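MAU2 chromatid cohesion factor homolog (Saccharomyces cerevisiae, PDB 4XDN) forms a complex with Scc2 that is required for the association of cohesin with chromosomes, and so takes part in sister chromatid cohesion. Local coordinates at residues A[232-243]-A[256-264]; A[446-454]-A[490-501]. All coordinates share one frame; numbering follows the deposited sequence.

Contact 1: A[232-243]-A[256-264]; sequences IPEDALQELRST and KLALEMVIQ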
loop_
_atom_site.group_PDB
_atom_site.type_symbol
_atom_site.label_atom_id
_atom_site.label_comp_id
_atom_site.label_asym_id
_atom_site.label_seq_id
_atom_site.Cartn_x
_atom_site.Cartn_y
_atom_site.Cartn_z
ATOM N N ILE A 232 1.384 -14.981 -3.630
ATOM C CA ILE A 232 0.696 -15.521 -2.467
ATOM C C ILE A 232 0.599 -17.044 -2.583
ATOM O O ILE A 232 0.046 -17.552 -3.558
ATOM C CB ILE A 232 -0.716 -14.928 -2.307
ATOM C CG1 ILE A 232 -0.658 -13.398 -2.352
ATOM C CG2 ILE A 232 -1.337 -15.400 -0.996
ATOM C CD1 ILE A 232 -2.013 -12.724 -2.350
ATOM N N PRO A 233 1.146 -17.779 -1.597
ATOM C CA PRO A 233 1.021 -19.243 -1.623
ATOM C C PRO A 233 -0.432 -19.705 -1.660
ATOM O O PRO A 233 -1.318 -19.000 -1.174
ATOM C CB PRO A 233 1.696 -19.678 -0.318
ATOM C CG PRO A 233 2.657 -18.597 -0.015
ATOM C CD PRO A 233 1.992 -17.330 -0.476
ATOM N N GLU A 234 -0.663 -20.884 -2.223
ATOM C CA GLU A 234 -2.014 -21.397 -2.418
ATOM C C GLU A 234 -2.754 -21.582 -1.096
ATOM O O GLU A 234 -3.936 -21.258 -0.990
ATOM C CB GLU A 234 -1.966 -22.726 -3.180
ATOM C CG GLU A 234 -3.331 -23.290 -3.540
ATOM C CD GLU A 234 -4.150 -22.337 -4.391
ATOM O OE1 GLU A 234 -3.560 -21.631 -5.236
ATOM O OE2 GLU A 234 -5.383 -22.289 -4.208
ATOM N N ASP A 235 -2.057 -22.101 -0.091
ATOM C CA ASP A 235 -2.687 -22.382 1.196
ATOM C C ASP A 235 -3.154 -21.097 1.880
ATOM O O ASP A 235 -4.207 -21.077 2.516
ATOM C CB ASP A 235 -1.727 -23.154 2.110
ATOM C CG ASP A 235 -0.385 -22.470 2.260
ATOM O OD1 ASP A 235 0.115 -21.917 1.259
ATOM O OD2 ASP A 235 0.171 -22.490 3.378
ATOM N N ALA A 236 -2.375 -20.029 1.746
ATOM C CA ALA A 236 -2.765 -18.728 2.281
ATOM C C ALA A 236 -3.991 -18.200 1.546
ATOM O O ALA A 236 -4.864 -17.567 2.143
ATOM C CB ALA A 236 -1.616 -17.740 2.170
ATOM N N LEU A 237 -4.047 -18.466 0.245
ATOM C CA LEU A 237 -5.173 -18.053 -0.584
ATOM C C LEU A 237 -6.443 -18.787 -0.166
ATOM O O LEU A 237 -7.501 -18.176 -0.019
ATOM C CB LEU A 237 -4.872 -18.316 -2.064
ATOM C CG LEU A 237 -5.019 -17.149 -3.043
ATOM C CD1 LEU A 237 -4.123 -15.985 -2.657
ATOM C CD2 LEU A 237 -4.697 -17.616 -4.457
ATOM N N GLN A 238 -6.334 -20.099 0.019
ATOM C CA GLN A 238 -7.470 -20.903 0.452
ATOM C C GLN A 238 -7.880 -20.525 1.869
ATOM O O GLN A 238 -9.065 -20.507 2.199
ATOM C CB GLN A 238 -7.139 -22.394 0.381
ATOM C CG GLN A 238 -6.932 -22.917 -1.033
ATOM C CD GLN A 238 -6.625 -24.403 -1.065
ATOM O OE1 GLN A 238 -6.769 -25.100 -0.059
ATOM N NE2 GLN A 238 -6.199 -24.895 -2.224
ATOM N N GLU A 239 -6.892 -20.223 2.704
ATOM C CA GLU A 239 -7.153 -19.816 4.078
ATOM C C GLU A 239 -7.921 -18.500 4.088
ATOM O O GLU A 239 -8.813 -18.298 4.910
ATOM C CB GLU A 239 -5.845 -19.675 4.860
ATOM C CG GLU A 239 -6.029 -19.540 6.363
ATOM C CD GLU A 239 -6.505 -20.827 7.017
ATOM O OE1 GLU A 239 -6.190 -21.917 6.497
ATOM O OE2 GLU A 239 -7.195 -20.745 8.054
ATOM N N LEU A 240 -7.566 -17.613 3.165
ATOM C CA LEU A 240 -8.246 -16.330 3.024
ATOM C C LEU A 240 -9.703 -16.527 2.610
ATOM O O LEU A 240 -10.603 -15.902 3.167
ATOM C CB LEU A 240 -7.520 -15.451 1.999
ATOM C CG LEU A 240 -8.167 -14.114 1.621
ATOM C CD1 LEU A 240 -8.209 -13.161 2.810
ATOM C CD2 LEU A 240 -7.424 -13.481 0.455
ATOM N N ARG A 241 -9.929 -17.400 1.634
ATOM C CA ARG A 241 -11.272 -17.627 1.113
ATOM C C ARG A 241 -12.168 -18.330 2.133
ATOM O O ARG A 241 -13.384 -18.132 2.139
ATOM C CB ARG A 241 -11.210 -18.443 -0.184
ATOM C CG ARG A 241 -10.618 -17.680 -1.367
ATOM C CD ARG A 241 -10.845 -18.410 -2.687
ATOM N NE ARG A 241 -9.948 -19.553 -2.861
ATOM C CZ ARG A 241 -8.790 -19.517 -3.518
ATOM N NH1 ARG A 241 -8.358 -18.394 -4.079
ATOM N NH2 ARG A 241 -8.054 -20.618 -3.613
ATOM N N SER A 242 -11.568 -19.140 2.999
ATOM C CA SER A 242 -12.330 -19.908 3.981
ATOM C C SER A 242 -12.693 -19.085 5.217
ATOM O O SER A 242 -13.454 -19.545 6.067
ATOM C CB SER A 242 -11.545 -21.152 4.408
ATOM O OG SER A 242 -10.402 -20.799 5.165
ATOM N N THR A 243 -12.140 -17.878 5.315
ATOM C CA THR A 243 -12.395 -16.993 6.450
ATOM C C THR A 243 -13.893 -16.787 6.664
ATOM O O THR A 243 -14.599 -16.320 5.772
ATOM C CB THR A 243 -11.715 -15.624 6.254
ATOM O OG1 THR A 243 -10.309 -15.816 6.052
ATOM C CG2 THR A 243 -11.927 -14.728 7.473
ATOM N N LYS A 256 -10.901 -8.920 4.969
ATOM C CA LYS A 256 -10.791 -10.057 4.064
ATOM C C LYS A 256 -11.292 -9.666 2.677
ATOM O O LYS A 256 -10.616 -9.901 1.677
ATOM C CB LYS A 256 -11.582 -11.252 4.604
ATOM C CG LYS A 256 -11.622 -12.468 3.688
ATOM C CD LYS A 256 -13.056 -12.910 3.436
ATOM C CE LYS A 256 -13.123 -14.149 2.555
ATOM N NZ LYS A 256 -14.241 -14.075 1.568
ATOM N N LEU A 257 -12.476 -9.063 2.630
ATOM C CA LEU A 257 -13.079 -8.659 1.367
ATOM C C LEU A 257 -12.221 -7.621 0.650
ATOM O O LEU A 257 -12.063 -7.676 -0.569
ATOM C CB LEU A 257 -14.484 -8.107 1.603
ATOM C CG LEU A 257 -15.512 -9.119 2.117
ATOM C CD1 LEU A 257 -16.797 -8.411 2.506
ATOM C CD2 LEU A 257 -15.790 -10.190 1.073
ATOM N N ALA A 258 -11.667 -6.681 1.407
ATOM C CA ALA A 258 -10.805 -5.655 0.834
ATOM C C ALA A 258 -9.576 -6.286 0.196
ATOM O O ALA A 258 -9.177 -5.913 -0.906
ATOM C CB ALA A 258 -10.390 -4.654 1.895
ATOM N N LEU A 259 -8.981 -7.248 0.890
ATOM C CA LEU A 259 -7.778 -7.896 0.398
ATOM C C LEU A 259 -8.070 -8.706 -0.859
ATOM O O LEU A 259 -7.234 -8.785 -1.757
ATOM C CB LEU A 259 -7.168 -8.793 1.476
ATOM C CG LEU A 259 -6.529 -8.071 2.664
ATOM C CD1 LEU A 259 -5.995 -9.085 3.667
ATOM C CD2 LEU A 259 -5.422 -7.134 2.217
ATOM N N GLU A 260 -9.257 -9.298 -0.924
ATOM C CA GLU A 260 -9.655 -10.061 -2.098
ATOM C C GLU A 260 -9.830 -9.128 -3.298
ATOM O O GLU A 260 -9.595 -9.521 -4.438
ATOM C CB GLU A 260 -10.943 -10.841 -1.824
ATOM C CG GLU A 260 -10.741 -12.057 -0.926
ATOM C CD GLU A 260 -12.030 -12.811 -0.646
ATOM O OE1 GLU A 260 -13.101 -12.172 -0.598
ATOM O OE2 GLU A 260 -11.972 -14.048 -0.474
ATOM N N MET A 261 -10.236 -7.892 -3.029
ATOM C CA MET A 261 -10.349 -6.878 -4.071
ATOM C C MET A 261 -8.974 -6.478 -4.594
ATOM O O MET A 261 -8.771 -6.353 -5.802
ATOM C CB MET A 261 -11.087 -5.647 -3.543
ATOM C CG MET A 261 -12.583 -5.652 -3.816
ATOM S SD MET A 261 -12.982 -5.497 -5.567
ATOM C CE MET A 261 -12.393 -3.841 -5.912
ATOM N N VAL A 262 -8.030 -6.279 -3.678
ATOM C CA VAL A 262 -6.673 -5.896 -4.051
ATOM C C VAL A 262 -6.004 -7.010 -4.852
ATOM O O VAL A 262 -5.244 -6.741 -5.781
ATOM C CB VAL A 262 -5.816 -5.565 -2.807
ATOM C CG1 VAL A 262 -4.364 -5.289 -3.199
ATOM C CG2 VAL A 262 -6.394 -4.370 -2.068
ATOM N N ILE A 263 -6.288 -8.258 -4.490
ATOM C CA ILE A 263 -5.723 -9.397 -5.203
ATOM C C ILE A 263 -6.182 -9.370 -6.659
ATOM O O ILE A 263 -5.373 -9.550 -7.569
ATOM C CB ILE A 263 -6.118 -10.739 -4.546
ATOM C CG1 ILE A 263 -5.380 -10.909 -3.216
ATOM C CG2 ILE A 263 -5.771 -11.920 -5.456
ATOM C CD1 ILE A 263 -5.905 -12.040 -2.346
ATOM N N GLN A 264 -7.474 -9.138 -6.875
ATOM C CA GLN A 264 -8.020 -9.061 -8.228
ATOM C C GLN A 264 -7.418 -7.887 -8.987
ATOM O O GLN A 264 -7.156 -7.979 -10.187
ATOM C CB GLN A 264 -9.546 -8.932 -8.194
ATOM C CG GLN A 264 -10.260 -10.171 -7.686
ATOM C CD GLN A 264 -9.925 -11.408 -8.492
ATOM O OE1 GLN A 264 -9.432 -12.398 -7.953
ATOM N NE2 GLN A 264 -10.191 -11.358 -9.792
HETATM O O HOH W 1 -14.785 -16.418 0.295
#
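Leu240 and Ile263 meet end to end through their terminal methyls, Leu240 CD2 standing 3.5 Å from Ile263 CD1, tighter than methyl groups usually pack. The Leu240 fork is aimed by its first torsion (CG anti to the backbone N, chi1 174°), which sends its two branches to different partners: CD2 also rests on Glu260 CG, while CD1 sits 3.6 Å from Lys256 CG. From the loop before helix 234-241, Ile232 adds its CD1 at 3.9 Å from Ile263 CG1, and Leu237 brushes the isoleucine tip more loosely.

At the other end of the contact the chemistry turns polar. The long chain of Lys256 passes the carboxyl end of helix 234-241, its CE lying 3.1 Å from Leu240 O, with Thr243 CB against its middle carbons. Its ammonium group makes weak bonds to both carboxylate oxygens of Glu260, one turn on, with Lys256 NZ 3.1 Å from Glu260 OE2 in a salt bridge. A water accepts from Lys256 NZ at 2.7 Å and donates to Arg241 O, linking the ammonium to the end of helix 234-241, where the lysine's positive charge would probably be favoured. Arg241 lays its CG near Glu260 OE2, yet its guanidinium bends back to a weak salt bridge with Glu234 in its own helix.

Further out, Tyr253 OH gives Lys256 NZ another, weak, partner, and Trp215 NE1 bonds Ser242 OG from helix 212-228. The chain of another protein packs on Ala258, Leu259 and Val262. The axes of the two helical segments approach to 10.9 Å and their directions differ by 134°, an obliquely crossed pair nearer antiparallel than parallel, consistent with the tetratricopeptide-like helical array expected of the Scc4/Mau2 family.

Contact 2: A[446-454]-A[490-501]; sequences SEVKMISLL and LQETDLQFNPIW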
loop_
_atom_site.group_PDB
_atom_site.type_symbol
_atom_site.label_atom_id
_atom_site.label_comp_id
_atom_site.label_asym_id
_atom_site.label_seq_id
_atom_site.Cartn_x
_atom_site.Cartn_y
_atom_site.Cartn_z
ATOM N N SER A 446 9.050 -2.489 -7.186
ATOM C CA SER A 446 9.497 -3.284 -8.320
ATOM C C SER A 446 8.607 -3.045 -9.535
ATOM O O SER A 446 9.073 -3.085 -10.671
ATOM C CB SER A 446 9.514 -4.771 -7.956
ATOM O OG SER A 446 8.236 -5.206 -7.531
ATOM N N GLU A 447 7.327 -2.786 -9.288
ATOM C CA GLU A 447 6.372 -2.540 -10.362
ATOM C C GLU A 447 6.780 -1.326 -11.195
ATOM O O GLU A 447 6.752 -1.370 -12.425
ATOM C CB GLU A 447 4.970 -2.338 -9.788
ATOM C CG GLU A 447 3.888 -2.127 -10.836
ATOM C CD GLU A 447 2.509 -1.999 -10.222
ATOM O OE1 GLU A 447 2.383 -1.326 -9.177
ATOM O OE2 GLU A 447 1.551 -2.574 -10.781
ATOM N N VAL A 448 7.156 -0.246 -10.518
ATOM C CA VAL A 448 7.602 0.967 -11.192
ATOM C C VAL A 448 8.926 0.715 -11.900
ATOM O O VAL A 448 9.123 1.147 -13.039
ATOM C CB VAL A 448 7.754 2.138 -10.200
ATOM C CG1 VAL A 448 8.417 3.347 -10.865
ATOM C CG2 VAL A 448 6.395 2.521 -9.630
ATOM N N LYS A 449 9.832 0.016 -11.221
ATOM C CA LYS A 449 11.113 -0.353 -11.809
ATOM C C LYS A 449 10.912 -1.113 -13.110
ATOM O O LYS A 449 11.627 -0.896 -14.086
ATOM C CB LYS A 449 11.931 -1.210 -10.838
ATOM C CG LYS A 449 12.546 -0.444 -9.685
ATOM C CD LYS A 449 13.450 -1.345 -8.861
ATOM C CE LYS A 449 14.208 -0.558 -7.809
ATOM N NZ LYS A 449 15.214 -1.398 -7.107
ATOM N N MET A 450 9.926 -2.001 -13.117
ATOM C CA MET A 450 9.697 -2.867 -14.262
ATOM C C MET A 450 9.023 -2.130 -15.415
ATOM O O MET A 450 9.338 -2.378 -16.578
ATOM C CB MET A 450 8.861 -4.072 -13.844
ATOM C CG MET A 450 9.664 -5.123 -13.076
ATOM S SD MET A 450 8.851 -6.725 -12.977
ATOM C CE MET A 450 8.759 -7.143 -14.723
ATOM N N ILE A 451 8.098 -1.230 -15.097
ATOM C CA ILE A 451 7.511 -0.363 -16.111
ATOM C C ILE A 451 8.625 0.439 -16.773
ATOM O O ILE A 451 8.652 0.598 -17.995
ATOM C CB ILE A 451 6.452 0.595 -15.514
ATOM C CG1 ILE A 451 5.218 -0.197 -15.071
ATOM C CG2 ILE A 451 6.042 1.670 -16.536
ATOM C CD1 ILE A 451 4.207 0.609 -14.279
ATOM N N SER A 452 9.548 0.934 -15.953
ATOM C CA SER A 452 10.677 1.710 -16.449
ATOM C C SER A 452 11.576 0.860 -17.346
ATOM O O SER A 452 12.050 1.328 -18.380
ATOM C CB SER A 452 11.486 2.279 -15.280
ATOM O OG SER A 452 10.676 3.082 -14.437
ATOM N N LEU A 453 11.802 -0.389 -16.954
ATOM C CA LEU A 453 12.679 -1.277 -17.710
ATOM C C LEU A 453 12.043 -1.704 -19.027
ATOM O O LEU A 453 12.736 -1.857 -20.032
ATOM C CB LEU A 453 13.040 -2.514 -16.883
ATOM C CG LEU A 453 14.069 -2.317 -15.765
ATOM C CD1 LEU A 453 14.160 -3.570 -14.901
ATOM C CD2 LEU A 453 15.437 -1.965 -16.334
ATOM N N LEU A 454 10.728 -1.898 -19.018
ATOM C CA LEU A 454 10.017 -2.342 -20.211
ATOM C C LEU A 454 9.935 -1.230 -21.250
ATOM O O LEU A 454 10.143 -1.468 -22.443
ATOM C CB LEU A 454 8.614 -2.834 -19.849
ATOM C CG LEU A 454 8.537 -4.181 -19.119
ATOM C CD1 LEU A 454 7.117 -4.455 -18.661
ATOM C CD2 LEU A 454 9.033 -5.317 -20.001
ATOM N N LEU A 490 10.573 -9.808 -12.482
ATOM C CA LEU A 490 9.271 -10.411 -12.746
ATOM C C LEU A 490 9.112 -11.725 -11.996
ATOM O O LEU A 490 8.021 -12.064 -11.541
ATOM C CB LEU A 490 9.083 -10.654 -14.246
ATOM C CG LEU A 490 7.700 -11.134 -14.707
ATOM C CD1 LEU A 490 6.570 -10.237 -14.208
ATOM C CD2 LEU A 490 7.662 -11.225 -16.226
ATOM N N GLN A 491 10.215 -12.452 -11.863
ATOM C CA GLN A 491 10.187 -13.801 -11.316
ATOM C C GLN A 491 9.992 -13.813 -9.797
ATOM O O GLN A 491 9.642 -14.843 -9.226
ATOM C CB GLN A 491 11.479 -14.530 -11.689
ATOM C CG GLN A 491 11.429 -16.036 -11.503
ATOM C CD GLN A 491 12.613 -16.743 -12.140
ATOM O OE1 GLN A 491 13.365 -16.146 -12.911
ATOM N NE2 GLN A 491 12.782 -18.021 -11.821
ATOM N N GLU A 492 10.209 -12.667 -9.156
ATOM C CA GLU A 492 10.063 -12.550 -7.707
ATOM C C GLU A 492 8.891 -11.643 -7.313
ATOM O O GLU A 492 8.802 -11.200 -6.168
ATOM C CB GLU A 492 11.366 -12.031 -7.087
ATOM C CG GLU A 492 11.854 -10.702 -7.646
ATOM C CD GLU A 492 13.263 -10.355 -7.191
ATOM O OE1 GLU A 492 14.057 -11.285 -6.934
ATOM O OE2 GLU A 492 13.576 -9.149 -7.092
ATOM N N THR A 493 7.997 -11.383 -8.266
ATOM C CA THR A 493 6.772 -10.625 -8.010
ATOM C C THR A 493 5.554 -11.416 -8.477
ATOM O O THR A 493 5.691 -12.406 -9.195
ATOM C CB THR A 493 6.781 -9.257 -8.722
ATOM O OG1 THR A 493 6.896 -9.446 -10.139
ATOM C CG2 THR A 493 7.936 -8.400 -8.227
ATOM N N ASP A 494 4.364 -10.974 -8.077
ATOM C CA ASP A 494 3.130 -11.644 -8.481
ATOM C C ASP A 494 2.717 -11.239 -9.896
ATOM O O ASP A 494 1.759 -11.779 -10.446
ATOM C CB ASP A 494 1.997 -11.335 -7.496
ATOM C CG ASP A 494 1.538 -9.889 -7.561
ATOM O OD1 ASP A 494 0.687 -9.565 -8.419
ATOM O OD2 ASP A 494 2.022 -9.074 -6.750
ATOM N N LEU A 495 3.445 -10.293 -10.482
ATOM C CA LEU A 495 3.147 -9.819 -11.829
ATOM C C LEU A 495 3.334 -10.919 -12.869
ATOM O O LEU A 495 2.758 -10.858 -13.954
ATOM C CB LEU A 495 4.031 -8.621 -12.179
ATOM C CG LEU A 495 3.779 -7.341 -11.380
ATOM C CD1 LEU A 495 4.836 -6.298 -11.706
ATOM C CD2 LEU A 495 2.389 -6.795 -11.659
ATOM N N GLN A 496 4.140 -11.922 -12.537
ATOM C CA GLN A 496 4.355 -13.051 -13.435
ATOM C C GLN A 496 3.062 -13.834 -13.635
ATOM O O GLN A 496 2.951 -14.632 -14.563
ATOM C CB GLN A 496 5.445 -13.976 -12.890
ATOM C CG GLN A 496 5.073 -14.674 -11.591
ATOM C CD GLN A 496 6.228 -15.452 -10.993
ATOM O OE1 GLN A 496 6.582 -16.526 -11.477
ATOM N NE2 GLN A 496 6.822 -14.913 -9.935
ATOM N N PHE A 497 2.093 -13.604 -12.752
ATOM C CA PHE A 497 0.788 -14.250 -12.847
ATOM C C PHE A 497 -0.276 -13.273 -13.337
ATOM O O PHE A 497 -1.466 -13.587 -13.327
ATOM C CB PHE A 497 0.385 -14.828 -11.493
ATOM C CG PHE A 497 1.423 -15.731 -10.890
ATOM C CD1 PHE A 497 1.786 -16.908 -11.523
ATOM C CD2 PHE A 497 2.031 -15.403 -9.690
ATOM C CE1 PHE A 497 2.741 -17.741 -10.972
ATOM C CE2 PHE A 497 2.986 -16.235 -9.134
ATOM C CZ PHE A 497 3.340 -17.404 -9.776
ATOM N N ASN A 498 0.162 -12.089 -13.760
ATOM C CA ASN A 498 -0.731 -11.084 -14.322
ATOM C C ASN A 498 -0.713 -11.188 -15.850
ATOM O O ASN A 498 0.328 -10.965 -16.469
ATOM C CB ASN A 498 -0.316 -9.682 -13.862
ATOM C CG ASN A 498 -1.253 -8.597 -14.362
ATOM O OD1 ASN A 498 -1.501 -8.474 -15.559
ATOM N ND2 ASN A 498 -1.780 -7.800 -13.438
ATOM N N PRO A 499 -1.861 -11.531 -16.466
ATOM C CA PRO A 499 -1.868 -11.783 -17.914
ATOM C C PRO A 499 -1.491 -10.561 -18.755
ATOM O O PRO A 499 -0.825 -10.725 -19.777
ATOM C CB PRO A 499 -3.313 -12.213 -18.191
ATOM C CG PRO A 499 -4.106 -11.675 -17.061
ATOM C CD PRO A 499 -3.200 -11.705 -15.874
ATOM N N ILE A 500 -1.904 -9.368 -18.337
ATOM C CA ILE A 500 -1.512 -8.145 -19.031
ATOM C C ILE A 500 0.008 -8.034 -19.065
ATOM O O ILE A 500 0.592 -7.720 -20.102
ATOM C CB ILE A 500 -2.119 -6.884 -18.362
ATOM C CG1 ILE A 500 -3.620 -6.811 -18.661
ATOM C CG2 ILE A 500 -1.416 -5.606 -18.846
ATOM C CD1 ILE A 500 -4.336 -5.633 -18.024
ATOM N N TRP A 501 0.643 -8.306 -17.933
ATOM C CA TRP A 501 2.093 -8.218 -17.835
ATOM C C TRP A 501 2.778 -9.337 -18.606
ATOM O O TRP A 501 3.732 -9.092 -19.338
ATOM C CB TRP A 501 2.530 -8.245 -16.369
ATOM C CG TRP A 501 2.442 -6.907 -15.715
ATOM C CD1 TRP A 501 1.313 -6.284 -15.270
ATOM C CD2 TRP A 501 3.528 -6.016 -15.435
ATOM N NE1 TRP A 501 1.628 -5.062 -14.729
ATOM C CE2 TRP A 501 2.983 -4.873 -14.818
ATOM C CE3 TRP A 501 4.908 -6.075 -15.645
ATOM C CZ2 TRP A 501 3.768 -3.799 -14.411
ATOM C CZ3 TRP A 501 5.687 -5.010 -15.238
ATOM C CH2 TRP A 501 5.115 -3.886 -14.628
#
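Trp501, in the first turn of helix 499-513, is a single knob filling a hole formed by Glu447, Met450, Ile451 and Leu454 of helix 446-466, a buried contact within the all-helical array. The far, six-membered end of the indole does the touching. Met450 CB meets the ring edge near its plane, 3.6 Å from Trp501 CZ3, and Glu447 O lies at the edge too, 3.7 Å from Trp501 CH2. Ile451 CG1 and Leu454 CD1 approach obliquely, the latter 3.8 Å from Trp501 CZ3. Over one face of the Trp501 ring, offset toward the rim, Leu495 CD1 stands 3.6 Å above the plane. With an alanine in place of Trp501, the hole on helix 446-466 would probably be left unfilled and Met450 would lose its aromatic neighbour, keeping only the Leu490 and Leu495 side of its packing between these segments.

Met450 joins the ring to the turn before it. Met450 SD is 5.3 Å from the centroid of the six-membered ring of Trp501, an oblique Met-aromatic contact. The bend at chi3 (62°) turns Met450 CE onto Leu490 CB at 3.6 Å. Beyond it, Thr493 CG2 presses on Ser446 OG. Asn498 fixes the start of the tryptophan's helix as N-cap, its OD1 accepting from Trp501 N at 3.2 Å.

The carboxylate of Glu447 is engaged elsewhere, by a backbone group of the chain of another protein and by Arg229. Holding the two segments together therefore rests mainly on shape and dispersion, the indole being lined by aliphatic carbons, with the Met450 sulfur obliquely nearby and the Glu447 carbonyl at the ring edge.

How the contacts relate
Contacts 1 and 2 follow one another along the chain. Their centres lie 20 Å apart, and their nearest atoms come to about 5 Å without touching. What joins them are residues flanking the segments of contact 1. Arg229, shortly before Ile232 of contact 1, forms salt bridges with Glu447 and Asp494 on both segments of contact 2, while Pro231 packs on Phe497. Just past the other segment of contact 1, Cys266 O and Asp268 OD2 receive the amide of Asn498, the N-cap residue of contact 2. Both contacts also meet the chain of another protein, probably Scc2, so the two packings may contribute to a shared binding surface.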